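Local coordinates for protein putative methylase (Clostridium difficile, PDB 3LDU) that probably methylates guanine bases of ribosomal RNA, pairing an RNA-binding THUMP region with a Rossmann-like methyltransferase domain that holds GTP in this crystal, at residues Ile84-Tyr89 with Ile156-Thr161; Tyr89-Ala94 with Lys232-Asp237; Pro202-Gly207 with Glu268-Ala273; Ile209-Ala214 with Glu284-Asn289. All coordinates share one frame; numbering follows the deposited sequence.

Contact 1 of 4, residues Ile84-Tyr89 with Ile156-Thr161; sequences INWSRY and ISIDTT
Apolar packing carries the whole contact between the loop 84-89 and the strand residues 156-158. The indole of Trp-86 points its six-membered ring at the strand: CH2 lies 3.6 Å from CG2 of Ile-156, which meets the ring at its edge and in its plane. CZ3, next along the same rim, reaches CD1 of Ile-158 at 4.4 Å. CG of Trp-86 stands anti to its own carbonyl carbon (chi1 -78°), and together with chi2 at 102° this swings the ring's far rim onto the strand. Within the loop, CG2 of Ile-84 lies against one face of this indole, toward its rim. Tyr-89 touches the strand through CB, 4.1 Å from CD1 of Ile-158; its ring has CB of Arg-88 over the centre of one face.

Polar bonds stay inside each segment or go elsewhere. The backbone N of Tyr-89 donates to O of Trp-86 at 2.9 Å, closing the turn from Trp-86 to Tyr-89, and Trp-86 NE1 is satisfied by the carbonyl of Thr-81. On the strand side, Asp-159 OD1 accepts from Thr-161 N at 2.9 Å in an Asx turn as the strand ends, and also pairs with Arg-61.

Strand 153-159 runs between strands 63-70 and 145-150 of the N-terminal sheet, while helix 111-129 packs on Trp-86 through Ile-122, Ser-125 and Leu-126.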
# COMPACT_ATOMS: atom_id res chain seq x y z
N ILE A 84 13.40 -4.08 -28.03
CA ILE A 84 13.48 -2.94 -27.12
C ILE A 84 14.95 -2.56 -26.96
O ILE A 84 15.82 -3.43 -26.95
CB ILE A 84 12.90 -3.31 -25.74
CG1 ILE A 84 11.41 -3.63 -25.88
CG2 ILE A 84 13.14 -2.20 -24.72
CD1 ILE A 84 10.83 -4.29 -24.65
N ASN A 85 15.23 -1.26 -26.87
CA ASN A 85 16.60 -0.81 -26.67
C ASN A 85 16.94 -0.86 -25.20
O ASN A 85 16.82 0.15 -24.49
CB ASN A 85 16.83 0.60 -27.23
CG ASN A 85 18.28 1.05 -27.11
OD1 ASN A 85 18.59 2.23 -27.24
ND2 ASN A 85 19.18 0.10 -26.87
N TRP A 86 17.34 -2.03 -24.73
CA TRP A 86 17.55 -2.22 -23.30
C TRP A 86 18.71 -1.42 -22.72
O TRP A 86 18.69 -1.08 -21.53
CB TRP A 86 17.64 -3.71 -22.95
CG TRP A 86 16.28 -4.33 -22.92
CD1 TRP A 86 15.71 -5.12 -23.89
CD2 TRP A 86 15.30 -4.18 -21.89
NE1 TRP A 86 14.43 -5.48 -23.50
CE2 TRP A 86 14.16 -4.91 -22.28
CE3 TRP A 86 15.29 -3.50 -20.67
CZ2 TRP A 86 13.02 -4.99 -21.49
CZ3 TRP A 86 14.14 -3.59 -19.88
CH2 TRP A 86 13.03 -4.31 -20.30
N SER A 87 19.72 -1.12 -23.54
CA SER A 87 20.85 -0.33 -23.07
C SER A 87 20.45 1.07 -22.59
O SER A 87 21.18 1.70 -21.83
CB SER A 87 21.92 -0.21 -24.16
OG SER A 87 21.42 0.51 -25.28
N ARG A 88 19.29 1.55 -23.05
CA ARG A 88 18.77 2.84 -22.59
C ARG A 88 18.38 2.80 -21.11
O ARG A 88 18.40 3.82 -20.42
CB ARG A 88 17.55 3.26 -23.41
CG ARG A 88 17.86 3.92 -24.75
CD ARG A 88 16.58 4.39 -25.43
NE ARG A 88 15.66 5.02 -24.48
CZ ARG A 88 14.42 5.41 -24.77
NH1 ARG A 88 13.94 5.23 -25.99
NH2 ARG A 88 13.67 5.98 -23.84
N TYR A 89 18.04 1.61 -20.63
CA TYR A 89 17.48 1.45 -19.29
C TYR A 89 18.38 0.68 -18.34
O TYR A 89 18.35 0.91 -17.13
CB TYR A 89 16.15 0.73 -19.39
CG TYR A 89 15.20 1.42 -20.32
CD1 TYR A 89 14.64 2.65 -19.99
CD2 TYR A 89 14.87 0.86 -21.54
CE1 TYR A 89 13.78 3.29 -20.84
CE2 TYR A 89 14.00 1.48 -22.40
CZ TYR A 89 13.46 2.70 -22.04
OH TYR A 89 12.59 3.32 -22.91
N ILE A 156 6.11 -4.99 -19.73
CA ILE A 156 7.39 -5.18 -19.07
C ILE A 156 7.76 -3.90 -18.33
O ILE A 156 7.63 -2.79 -18.87
CB ILE A 156 8.53 -5.57 -20.08
CG1 ILE A 156 8.18 -6.86 -20.82
CG2 ILE A 156 9.84 -5.79 -19.34
CD1 ILE A 156 9.20 -7.26 -21.86
N SER A 157 8.20 -4.04 -17.09
CA SER A 157 8.55 -2.88 -16.31
C SER A 157 9.78 -3.18 -15.48
O SER A 157 10.21 -4.34 -15.39
CB SER A 157 7.39 -2.49 -15.38
OG SER A 157 7.12 -3.55 -14.48
N ILE A 158 10.34 -2.14 -14.87
CA ILE A 158 11.43 -2.32 -13.91
C ILE A 158 10.95 -1.85 -12.54
O ILE A 158 10.38 -0.78 -12.41
CB ILE A 158 12.69 -1.51 -14.31
CG1 ILE A 158 13.02 -1.73 -15.80
CG2 ILE A 158 13.87 -1.86 -13.40
CD1 ILE A 158 14.32 -1.10 -16.27
N ASP A 159 11.17 -2.69 -11.54
CA ASP A 159 10.81 -2.34 -10.16
C ASP A 159 11.72 -1.23 -9.64
O ASP A 159 12.94 -1.39 -9.66
CB ASP A 159 10.94 -3.59 -9.29
CG ASP A 159 10.69 -3.31 -7.82
OD1 ASP A 159 9.98 -2.34 -7.52
OD2 ASP A 159 11.21 -4.06 -6.97
N THR A 160 11.14 -0.12 -9.19
CA THR A 160 11.93 1.00 -8.67
C THR A 160 12.00 0.97 -7.14
O THR A 160 12.71 1.77 -6.52
CB THR A 160 11.37 2.39 -9.09
OG1 THR A 160 10.16 2.65 -8.37
CG2 THR A 160 11.09 2.44 -10.59
N THR A 161 11.26 0.03 -6.55
CA THR A 161 11.01 0.03 -5.10
C THR A 161 11.92 -0.90 -4.29
O THR A 161 12.61 -0.47 -3.38
CB THR A 161 9.54 -0.32 -4.84
OG1 THR A 161 8.71 0.64 -5.51
CG2 THR A 161 9.26 -0.31 -3.34

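Contact 2 of 4, residues Tyr89-Ala94 with Lys232-Asp237; sequences YIPYGA and KWRTLD. With FMT (formic acid), chain C.
Two beta turns from different parts of the chain meet here: a type II turn, Pro-91 to Ala-94, in the THUMP region and a type I turn, Trp-233 to Leu-236, in the methyltransferase region. Arg-234 makes the polar link. Its chain bends at chi3 (-75°) and brings NH2 to the carbonyl O of Tyr-92 at 2.8 Å, nearly straight at 161°. This oxygen lies almost in the guanidinium plane, although the nitrogen approaches from above the carbonyl plane; Arg-234 NH1 adds a weak bond to Tyr-92 O at 3.3 Å. Pro-91 covers one face of the guanidinium, its CG 3.5 Å from Arg-234 NH2, and the backbone N of Ala-94 lies at the edge. Thr-235 CG2 packs on Pro-91 CD at 3.8 Å. On its other branch, Thr-235 OG1 hydrogen-bonds O2 of a formic acid molecule, probably from the crystallisation liquor, at 2.6 Å.

At Gly-93 the positive phi of 88° suits a residue without a side chain. Gripped by one carbonyl at its tip and by a salt bridge from NE to Glu-141, with Pro-91 on one face, the guanidinium is fixed in rotation; the nearby carboxylate would be expected to favour its charged form.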
# COMPACT_ATOMS: atom_id res chain seq x y z
N TYR A 89 18.04 1.61 -20.63
CA TYR A 89 17.48 1.45 -19.29
C TYR A 89 18.38 0.68 -18.34
O TYR A 89 18.35 0.91 -17.13
CB TYR A 89 16.15 0.73 -19.39
CG TYR A 89 15.20 1.42 -20.32
CD1 TYR A 89 14.64 2.65 -19.99
CD2 TYR A 89 14.87 0.86 -21.54
CE1 TYR A 89 13.78 3.29 -20.84
CE2 TYR A 89 14.00 1.48 -22.40
CZ TYR A 89 13.46 2.70 -22.04
OH TYR A 89 12.59 3.32 -22.91
N ILE A 90 19.14 -0.27 -18.89
CA ILE A 90 20.07 -1.10 -18.13
C ILE A 90 21.49 -0.74 -18.53
O ILE A 90 21.89 -1.01 -19.65
CB ILE A 90 19.86 -2.62 -18.42
CG1 ILE A 90 18.40 -3.04 -18.23
CG2 ILE A 90 20.78 -3.48 -17.55
CD1 ILE A 90 17.81 -2.56 -16.94
N PRO A 91 22.25 -0.11 -17.62
CA PRO A 91 23.61 0.35 -17.94
C PRO A 91 24.64 -0.77 -17.87
O PRO A 91 24.37 -1.86 -17.38
CB PRO A 91 23.88 1.38 -16.85
CG PRO A 91 23.09 0.90 -15.69
CD PRO A 91 21.86 0.25 -16.25
N TYR A 92 25.83 -0.47 -18.37
CA TYR A 92 26.91 -1.44 -18.45
C TYR A 92 27.20 -2.10 -17.12
O TYR A 92 27.49 -1.42 -16.13
CB TYR A 92 28.16 -0.73 -18.97
CG TYR A 92 29.25 -1.66 -19.42
CD1 TYR A 92 29.04 -2.52 -20.49
CD2 TYR A 92 30.49 -1.66 -18.80
CE1 TYR A 92 30.05 -3.37 -20.93
CE2 TYR A 92 31.51 -2.51 -19.24
CZ TYR A 92 31.27 -3.36 -20.30
OH TYR A 92 32.27 -4.21 -20.73
N GLY A 93 27.13 -3.42 -17.08
CA GLY A 93 27.53 -4.17 -15.91
C GLY A 93 26.41 -4.35 -14.90
O GLY A 93 26.57 -5.07 -13.91
N ALA A 94 25.28 -3.70 -15.14
CA ALA A 94 24.15 -3.79 -14.21
C ALA A 94 23.55 -5.19 -14.17
O ALA A 94 23.64 -5.95 -15.13
CB ALA A 94 23.06 -2.76 -14.57
N LYS A 232 20.01 3.44 -6.01
CA LYS A 232 21.35 3.05 -6.45
C LYS A 232 21.56 3.13 -7.97
O LYS A 232 22.67 2.92 -8.46
CB LYS A 232 21.70 1.64 -5.96
CG LYS A 232 21.59 1.46 -4.45
CD LYS A 232 21.94 0.04 -4.05
CE LYS A 232 21.85 -0.17 -2.55
NZ LYS A 232 22.78 0.73 -1.81
N TRP A 233 20.50 3.43 -8.72
CA TRP A 233 20.60 3.41 -10.18
C TRP A 233 21.47 4.53 -10.73
O TRP A 233 21.21 5.71 -10.49
CB TRP A 233 19.21 3.53 -10.81
CG TRP A 233 18.35 2.32 -10.64
CD1 TRP A 233 18.69 1.15 -10.01
CD2 TRP A 233 17.01 2.16 -11.12
NE1 TRP A 233 17.62 0.27 -10.07
CE2 TRP A 233 16.58 0.87 -10.74
CE3 TRP A 233 16.13 2.98 -11.83
CZ2 TRP A 233 15.31 0.38 -11.05
CZ3 TRP A 233 14.88 2.50 -12.14
CH2 TRP A 233 14.47 1.21 -11.75
N ARG A 234 22.49 4.15 -11.49
CA ARG A 234 23.37 5.12 -12.15
C ARG A 234 22.62 5.92 -13.21
O ARG A 234 23.05 7.00 -13.60
CB ARG A 234 24.56 4.41 -12.78
CG ARG A 234 25.56 3.91 -11.77
CD ARG A 234 26.64 3.07 -12.45
NE ARG A 234 26.13 1.76 -12.81
CZ ARG A 234 26.57 1.04 -13.84
NH1 ARG A 234 27.55 1.50 -14.63
NH2 ARG A 234 26.04 -0.15 -14.07
N THR A 235 21.49 5.37 -13.67
CA THR A 235 20.71 5.98 -14.75
C THR A 235 19.82 7.12 -14.25
O THR A 235 19.21 7.82 -15.05
CB THR A 235 19.84 4.93 -15.48
OG1 THR A 235 18.89 4.35 -14.56
CG2 THR A 235 20.70 3.82 -16.06
N LEU A 236 19.74 7.29 -12.94
CA LEU A 236 18.99 8.39 -12.36
C LEU A 236 19.93 9.45 -11.82
O LEU A 236 21.07 9.15 -11.44
CB LEU A 236 18.08 7.90 -11.23
CG LEU A 236 17.01 6.88 -11.60
CD1 LEU A 236 16.15 6.49 -10.40
CD2 LEU A 236 16.16 7.41 -12.74
N ASP A 237 19.46 10.70 -11.80
CA ASP A 237 20.19 11.80 -11.18
C ASP A 237 19.99 11.70 -9.67
O ASP A 237 18.89 11.90 -9.17
CB ASP A 237 19.64 13.13 -11.69
CG ASP A 237 20.26 14.33 -10.98
OD1 ASP A 237 21.26 14.15 -10.25
OD2 ASP A 237 19.75 15.45 -11.16
C FMT C . 15.98 3.69 -15.89
O1 FMT C . 15.84 4.77 -16.47
O2 FMT C . 17.03 3.03 -15.85

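Contact 3 of 4, residues Pro202-Gly207 with Glu268-Ala273; sequences PMCGSG and ESIDIA. With GTP (guanosine-5'-triphosphate), chain B.
Hydrogen bonds tie the loop 202-207 to GTP rather than to helix 267-280. Ser-206 grips the gamma-phosphate oxygen O3G twice, through its backbone N at 2.9 Å and through OG at 2.8 Å. With chi1 at 51°, OG sits in the crowded position between backbone N and carbonyl carbon, from which it reaches the same oxygen as the amide. A weak third bond runs from Ser-206 N to O2B. CA of Gly-205 lies 2.7 Å from O2B of the beta-phosphate, an approach that suits glycine; the amide N of Gly-205 hydrogen-bonds Asp-264 OD1. A type II' turn, Cys-204 to Gly-207, shapes the loop. At the other end of the nucleotide, CG of the selenomethionine Met-203 lies 3.4 Å from guanine N3.

The helix meets the loop mainly by close packing. CA of Ala-273 makes a CH...O contact with Ser-206 O at 3.3 Å; this buried carbonyl has no hydrogen-bonding partner in the model. Ile-272 CG2 presses on CB of Ser-206 at 3.7 Å, and Ile-270 CD1 reaches Cys-204 SG at the same distance. Gly-207 brings no side chain against Ala-273 CB, which allows the close approach.

A glycine-rich loop between strand 199-201 and helix 208-217, backed by helix 267-280, is the nucleotide-binding element of Rossmann-like methyltransferases, where S-adenosylmethionine usually binds; here GTP occupies the pocket.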
# COMPACT_ATOMS: atom_id res chain seq x y z
N PRO A 202 -10.14 0.83 19.23
CA PRO A 202 -10.27 0.14 20.52
C PRO A 202 -9.90 -1.35 20.49
O PRO A 202 -10.05 -2.04 21.50
CB PRO A 202 -11.76 0.32 20.86
CG PRO A 202 -12.44 0.31 19.53
CD PRO A 202 -11.44 0.98 18.55
N MSE A 203 -9.42 -1.84 19.34
CA MSE A 203 -8.89 -3.20 19.22
C MSE A 203 -7.65 -3.09 18.32
O MSE A 203 -7.59 -3.69 17.24
CB MSE A 203 -9.92 -4.14 18.62
CG MSE A 203 -11.16 -4.33 19.51
SE MSE A 203 -12.64 -5.17 18.56
CE MSE A 203 -13.27 -3.57 17.65
N CYS A 204 -6.68 -2.34 18.80
CA CYS A 204 -5.65 -1.77 17.93
C CYS A 204 -4.53 -2.72 17.54
O CYS A 204 -3.77 -2.43 16.62
CB CYS A 204 -5.07 -0.52 18.57
SG CYS A 204 -4.14 -0.86 20.08
N GLY A 205 -4.41 -3.84 18.25
CA GLY A 205 -3.33 -4.79 18.00
C GLY A 205 -1.98 -4.09 18.04
O GLY A 205 -1.71 -3.32 18.96
N SER A 206 -1.13 -4.33 17.05
CA SER A 206 0.21 -3.74 17.05
C SER A 206 0.23 -2.31 16.51
O SER A 206 1.29 -1.74 16.26
CB SER A 206 1.18 -4.62 16.27
OG SER A 206 0.64 -4.92 15.00
N GLY A 207 -0.96 -1.74 16.31
CA GLY A 207 -1.10 -0.30 16.20
C GLY A 207 -1.03 0.29 14.80
O GLY A 207 -0.94 1.51 14.65
N GLU A 268 0.74 -7.71 25.28
CA GLU A 268 1.93 -7.79 24.44
C GLU A 268 1.74 -6.96 23.17
O GLU A 268 2.68 -6.34 22.70
CB GLU A 268 2.25 -9.24 24.11
CG GLU A 268 3.32 -9.44 23.07
CD GLU A 268 3.84 -10.86 23.07
OE1 GLU A 268 3.63 -11.55 24.09
OE2 GLU A 268 4.47 -11.27 22.08
N SER A 269 0.52 -6.92 22.63
CA SER A 269 0.26 -6.12 21.45
C SER A 269 0.43 -4.63 21.73
O SER A 269 0.93 -3.89 20.89
CB SER A 269 -1.13 -6.41 20.87
OG SER A 269 -1.13 -7.68 20.25
N ILE A 270 -0.01 -4.20 22.90
CA ILE A 270 0.17 -2.81 23.31
C ILE A 270 1.67 -2.46 23.43
O ILE A 270 2.11 -1.39 23.00
CB ILE A 270 -0.56 -2.50 24.63
CG1 ILE A 270 -2.07 -2.67 24.45
CG2 ILE A 270 -0.21 -1.10 25.14
CD1 ILE A 270 -2.63 -1.84 23.32
N ASP A 271 2.44 -3.37 24.01
CA ASP A 271 3.88 -3.14 24.14
C ASP A 271 4.50 -2.97 22.75
O ASP A 271 5.36 -2.11 22.54
CB ASP A 271 4.56 -4.31 24.85
CG ASP A 271 4.26 -4.35 26.34
OD1 ASP A 271 3.91 -3.30 26.92
OD2 ASP A 271 4.38 -5.44 26.93
N ILE A 272 4.06 -3.82 21.81
CA ILE A 272 4.60 -3.81 20.46
C ILE A 272 4.17 -2.54 19.76
O ILE A 272 4.97 -1.91 19.05
CB ILE A 272 4.11 -5.05 19.66
CG1 ILE A 272 4.78 -6.33 20.20
CG2 ILE A 272 4.40 -4.89 18.16
CD1 ILE A 272 4.24 -7.62 19.60
N ALA A 273 2.91 -2.16 19.95
CA ALA A 273 2.37 -0.97 19.32
C ALA A 273 3.16 0.27 19.75
O ALA A 273 3.50 1.11 18.92
CB ALA A 273 0.87 -0.79 19.68
PG GTP B . -3.20 -4.34 13.48
O1G GTP B . -3.67 -2.99 13.99
O2G GTP B . -2.68 -4.16 12.08
O3G GTP B . -2.06 -4.87 14.32
O3B GTP B . -4.45 -5.36 13.51
PB GTP B . -4.51 -6.54 14.61
O1B GTP B . -4.04 -7.81 13.94
O2B GTP B . -3.62 -6.24 15.78
O3A GTP B . -6.03 -6.77 15.10
PA GTP B . -6.52 -8.31 15.19
O1A GTP B . -5.45 -9.12 15.88
O2A GTP B . -6.78 -8.87 13.81
O5' GTP B . -7.84 -8.37 16.11
C5' GTP B . -8.20 -7.18 16.74
C4' GTP B . -7.50 -7.14 18.10
O4' GTP B . -8.53 -6.99 19.04
C3' GTP B . -6.72 -8.38 18.53
O3' GTP B . -5.39 -7.99 18.78
C2' GTP B . -7.36 -8.86 19.83
O2' GTP B . -6.42 -9.07 20.87
C1' GTP B . -8.19 -7.66 20.22
N9 GTP B . -9.44 -7.94 20.92
C8 GTP B . -10.28 -9.03 20.90
N7 GTP B . -11.32 -8.76 21.72
C5 GTP B . -11.15 -7.53 22.27
C6 GTP B . -11.90 -6.77 23.16
O6 GTP B . -12.96 -7.19 23.64
N1 GTP B . -11.43 -5.52 23.51
C2 GTP B . -10.24 -5.03 22.99
N2 GTP B . -9.84 -3.82 23.34
N3 GTP B . -9.48 -5.78 22.10
C4 GTP B . -9.96 -7.01 21.76

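Contact 4 of 4, residues Ile209-Ala214 with Glu284-Asn289; sequences ILIEAA and EYIEFN
Ile-286, the first residue of strand 286-290, reaches into the side of helix 208-217. Its CB points toward the helix, and with chi1 at -46° CG1 stands anti to the carbonyl carbon while CG2 is anti to the backbone N. The CG2 branch turns to Leu-210, 4.1 Å from its CD1, and lies over one face of the ring of Phe-288, two residues on, toward the rim. CG1 runs along the methyl of Ala-214, 4.1 Å from its CB. The extended chain (chi2 173°) then carries CD1 into the helix surface, where it lies 3.6 Å from the carbonyl O of Leu-210, 4.0 Å from CG1 of Ile-211 and equally far from CB of Ala-214. One methyl thus rests among three residues spanning a helical turn.

Leu-210 extends the contact along the strand: its CD1 meets Phe-288 CE1 at 3.7 Å, the side chains lying alongside and pointing opposite ways. At the far end Ala-214 CB touches CB of Tyr-285 at 4.3 Å. Contact across the segments is hydrophobic; Glu-212, on the helix side turned from the strand, bonds Arg-168 and Tyr-170.

Helix and strand axes lie 9.8 Å apart, almost antiparallel at 169°. Such packing of a helix against the parallel part of the mixed sheet, here at its edge strand 286-290, is typical of the Rossmann-like alpha/beta fold of methyltransferases.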
# COMPACT_ATOMS: atom_id res chain seq x y z
N ILE A 209 -3.12 0.78 12.23
CA ILE A 209 -4.09 1.77 11.79
C ILE A 209 -3.77 3.14 12.37
O ILE A 209 -3.81 4.14 11.66
CB ILE A 209 -5.53 1.32 12.16
CG1 ILE A 209 -5.92 0.16 11.25
CG2 ILE A 209 -6.52 2.48 12.00
CD1 ILE A 209 -7.29 -0.42 11.56
N LEU A 210 -3.45 3.19 13.67
CA LEU A 210 -3.15 4.46 14.32
C LEU A 210 -1.82 5.06 13.88
O LEU A 210 -1.71 6.27 13.71
CB LEU A 210 -3.17 4.31 15.83
CG LEU A 210 -4.56 3.96 16.36
CD1 LEU A 210 -4.49 3.63 17.86
CD2 LEU A 210 -5.48 5.12 16.07
N ILE A 211 -0.80 4.22 13.73
CA ILE A 211 0.47 4.70 13.18
C ILE A 211 0.26 5.33 11.79
O ILE A 211 0.74 6.43 11.52
CB ILE A 211 1.54 3.59 13.18
CG1 ILE A 211 1.87 3.22 14.63
CG2 ILE A 211 2.81 4.04 12.44
CD1 ILE A 211 2.62 1.90 14.80
N GLU A 212 -0.47 4.65 10.91
CA GLU A 212 -0.75 5.23 9.61
C GLU A 212 -1.53 6.54 9.71
O GLU A 212 -1.24 7.49 8.97
CB GLU A 212 -1.45 4.24 8.67
CG GLU A 212 -0.59 3.04 8.35
CD GLU A 212 0.56 3.39 7.40
OE1 GLU A 212 0.35 4.16 6.44
OE2 GLU A 212 1.67 2.88 7.62
N ALA A 213 -2.50 6.60 10.62
CA ALA A 213 -3.26 7.82 10.78
C ALA A 213 -2.39 8.96 11.31
O ALA A 213 -2.51 10.09 10.85
CB ALA A 213 -4.49 7.60 11.68
N ALA A 214 -1.54 8.66 12.30
CA ALA A 214 -0.65 9.68 12.84
C ALA A 214 0.26 10.22 11.72
O ALA A 214 0.46 11.42 11.62
CB ALA A 214 0.20 9.11 13.99
N GLU A 284 4.61 10.50 19.88
CA GLU A 284 4.07 11.64 20.62
C GLU A 284 2.60 11.90 20.29
O GLU A 284 1.93 12.69 20.96
CB GLU A 284 4.89 12.90 20.35
CG GLU A 284 6.30 12.86 20.93
CD GLU A 284 6.32 12.96 22.45
OE1 GLU A 284 5.28 13.31 23.04
OE2 GLU A 284 7.39 12.70 23.05
N TYR A 285 2.08 11.22 19.28
CA TYR A 285 0.72 11.50 18.80
C TYR A 285 -0.25 10.39 19.12
O TYR A 285 -1.44 10.52 18.86
CB TYR A 285 0.71 11.78 17.30
CG TYR A 285 1.64 12.91 16.91
CD1 TYR A 285 1.20 14.22 16.90
CD2 TYR A 285 2.97 12.66 16.59
CE1 TYR A 285 2.05 15.26 16.57
CE2 TYR A 285 3.83 13.69 16.26
CZ TYR A 285 3.36 14.98 16.25
OH TYR A 285 4.22 16.01 15.90
N ILE A 286 0.25 9.30 19.69
CA ILE A 286 -0.61 8.16 19.99
C ILE A 286 -0.44 7.70 21.42
O ILE A 286 0.68 7.63 21.93
CB ILE A 286 -0.30 6.94 19.09
CG1 ILE A 286 -0.15 7.36 17.64
CG2 ILE A 286 -1.40 5.90 19.23
CD1 ILE A 286 0.33 6.23 16.73
N GLU A 287 -1.55 7.38 22.07
CA GLU A 287 -1.48 6.76 23.38
C GLU A 287 -2.16 5.39 23.30
O GLU A 287 -3.33 5.28 22.94
CB GLU A 287 -2.15 7.65 24.42
CG GLU A 287 -2.24 7.02 25.79
CD GLU A 287 -2.90 7.93 26.81
OE1 GLU A 287 -2.51 9.12 26.88
OE2 GLU A 287 -3.79 7.46 27.55
N PHE A 288 -1.40 4.34 23.63
CA PHE A 288 -1.86 2.96 23.57
C PHE A 288 -2.01 2.46 25.00
O PHE A 288 -1.15 2.74 25.84
CB PHE A 288 -0.82 2.07 22.90
CG PHE A 288 -0.61 2.32 21.42
CD1 PHE A 288 -1.55 1.88 20.49
CD2 PHE A 288 0.54 2.94 20.97
CE1 PHE A 288 -1.34 2.09 19.11
CE2 PHE A 288 0.75 3.14 19.61
CZ PHE A 288 -0.20 2.72 18.68
N ASN A 289 -3.09 1.74 25.27
CA ASN A 289 -3.37 1.19 26.60
C ASN A 289 -4.08 -0.16 26.50
O ASN A 289 -4.80 -0.42 25.54
CB ASN A 289 -4.28 2.13 27.40
CG ASN A 289 -3.56 3.37 27.89
OD1 ASN A 289 -2.61 3.29 28.67
ND2 ASN A 289 -4.01 4.53 27.43

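How the contacts relate
Contacts 1 and 2 lie together, sharing Tyr-89, and Ile-158 of contact 1 packs on Ile-90 and Trp-233 of contact 2. Contact 1 is buried and apolar within the THUMP region; contact 2 is a surface junction to the methyltransferase region, relying on a charged side chain and a carbonyl. Some 40 Å away between centres, contacts 3 and 4 form a second pair, both buried in the Rossmann-like domain. Phe-288 of contact 4 joins them, touching Cys-204, Gly-207 and Ala-273. They divide the work: contact 3 places polar loop groups on GTP over a packed helix, whereas contact 4 is hydrophobic helix-on-sheet core.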